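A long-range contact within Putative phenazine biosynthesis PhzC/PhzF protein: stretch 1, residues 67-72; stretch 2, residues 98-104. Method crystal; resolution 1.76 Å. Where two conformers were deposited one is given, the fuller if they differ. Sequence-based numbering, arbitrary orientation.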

# COMPACT_ATOMS: atom_id res chain seq x y z
N ALA A 67 2.52 4.03 -11.97
CA ALA A 67 3.16 4.12 -13.28
C ALA A 67 4.32 3.17 -13.45
O ALA A 67 4.92 2.73 -12.46
CB ALA A 67 3.67 5.54 -13.51
N GLU A 68 4.69 2.93 -14.71
CA GLU A 68 5.90 2.18 -15.00
C GLU A 68 7.10 3.11 -14.80
O GLU A 68 7.01 4.29 -15.10
CB GLU A 68 5.87 1.64 -16.43
CG GLU A 68 7.03 0.71 -16.70
CD GLU A 68 7.13 0.10 -18.08
OE1 GLU A 68 6.24 0.36 -18.92
OE2 GLU A 68 8.07 -0.69 -18.30
N ILE A 69 8.21 2.59 -14.25
CA ILE A 69 9.40 3.41 -14.01
C ILE A 69 10.56 2.81 -14.80
O ILE A 69 10.47 1.64 -15.22
CB ILE A 69 9.71 3.60 -12.50
CG1 ILE A 69 9.92 2.24 -11.78
CG2 ILE A 69 8.61 4.46 -11.85
CD1 ILE A 69 10.42 2.34 -10.36
N ASP A 70 11.63 3.59 -15.01
CA ASP A 70 12.73 3.13 -15.86
C ASP A 70 13.96 2.60 -15.13
O ASP A 70 14.88 2.08 -15.78
CB ASP A 70 13.15 4.27 -16.80
CG ASP A 70 12.06 4.68 -17.77
OD1 ASP A 70 11.21 3.82 -18.11
OD2 ASP A 70 12.02 5.87 -18.15
N LEU A 71 14.00 2.73 -13.81
CA LEU A 71 15.12 2.23 -13.03
C LEU A 71 14.69 2.02 -11.60
O LEU A 71 13.94 2.85 -11.06
CB LEU A 71 16.32 3.20 -13.08
CG LEU A 71 17.71 2.62 -12.78
CD1 LEU A 71 18.15 1.60 -13.85
CD2 LEU A 71 18.75 3.73 -12.76
N CYS A 72 15.17 0.94 -10.98
CA CYS A 72 14.87 0.67 -9.59
C CYS A 72 15.84 -0.34 -9.02
O CYS A 72 15.57 -1.55 -9.05
CB CYS A 72 13.43 0.22 -9.42
SG CYS A 72 12.95 0.12 -7.69
N THR A 98 16.33 -4.15 -19.32
CA THR A 98 15.35 -3.18 -18.83
C THR A 98 15.23 -1.95 -19.75
O THR A 98 16.01 -1.80 -20.69
CB THR A 98 15.77 -2.67 -17.42
OG1 THR A 98 16.81 -1.68 -17.56
CG2 THR A 98 16.20 -3.82 -16.47
N GLN A 99 14.35 -1.01 -19.37
CA GLN A 99 14.14 0.28 -20.05
C GLN A 99 15.43 1.09 -20.09
O GLN A 99 15.60 1.92 -20.98
CB GLN A 99 13.08 1.11 -19.31
CG GLN A 99 11.66 0.56 -19.39
CD GLN A 99 10.96 0.90 -20.68
OE1 GLN A 99 11.55 1.43 -21.63
NE2 GLN A 99 9.68 0.61 -20.73
N SER A 100 16.31 0.89 -19.08
CA SER A 100 17.59 1.62 -18.95
C SER A 100 18.82 0.77 -19.33
O SER A 100 19.94 1.11 -18.95
CB SER A 100 17.74 2.15 -17.52
OG SER A 100 16.75 3.13 -17.32
N GLY A 101 18.61 -0.28 -20.10
CA GLY A 101 19.71 -1.12 -20.55
C GLY A 101 19.91 -2.35 -19.70
O GLY A 101 19.05 -2.73 -18.91
N LYS A 102 21.05 -3.01 -19.91
CA LYS A 102 21.35 -4.24 -19.20
C LYS A 102 21.81 -3.97 -17.77
O LYS A 102 22.67 -3.13 -17.55
CB LYS A 102 22.43 -5.03 -19.96
CG LYS A 102 22.75 -6.39 -19.33
CD LYS A 102 23.62 -7.28 -20.24
CE LYS A 102 25.09 -6.99 -20.22
NZ LYS A 102 25.86 -8.12 -20.80
N LEU A 103 21.25 -4.72 -16.81
CA LEU A 103 21.67 -4.64 -15.41
C LEU A 103 22.19 -5.99 -14.96
O LEU A 103 21.56 -7.03 -15.21
CB LEU A 103 20.54 -4.18 -14.47
CG LEU A 103 19.83 -2.86 -14.78
CD1 LEU A 103 18.64 -2.71 -13.86
CD2 LEU A 103 20.76 -1.66 -14.65
N GLU A 104 23.36 -5.99 -14.33
CA GLU A 104 23.92 -7.24 -13.82
C GLU A 104 23.87 -7.24 -12.30
O GLU A 104 24.13 -6.21 -11.68
CB GLU A 104 25.35 -7.48 -14.30
CG GLU A 104 25.89 -8.84 -13.89
CD GLU A 104 27.09 -9.33 -14.67
OE1 GLU A 104 28.21 -9.27 -14.11
OE2 GLU A 104 26.92 -9.79 -15.81
O HOH W 1 6.93 0.76 -21.45

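A small contact, burying 284 Å² over both sides, joins an extended segment to a tight turn through two direct hydrogen bonds and a little apolar packing. A67 stays out of reach, so the contact begins at E68. Its CA-to-CB bond points toward the turn, and with chi1 and chi2 both t the extended chain carries the carboxylate to the amide of Q99: NE2 of Q99 donates to OE2 of E68 at 3.2 Å, almost linearly. Water 1 bridges the same pair, donating to OE1 of E68 and accepting a weak bond from NE2 of Q99. I69 points away and adds little. D70 contributes both backbone and side chain: its carbonyl O accepts a short 2.6 Å hydrogen bond from OG of S100, while its side chain, leaving sideways with chi1 m, brings OD1 to 3.5 Å from CB of Q99; serine suits its place because its hydroxyl sits one carbon from the backbone. Next, L71 lays CD1 3.7 Å from CB of S100 and 4.3 Å from CD2 of L103, a modest apolar patch beside the polar bonds. C72 makes no contact, its side chain capping the helix that follows.

The turn that presents Q99 and S100 is type I, T98 to G101. T98 OG1 accepts from S100 N (3.0 Å) and donates to G101 O (2.8 Å), while the backbone angles of G101 call for glycine.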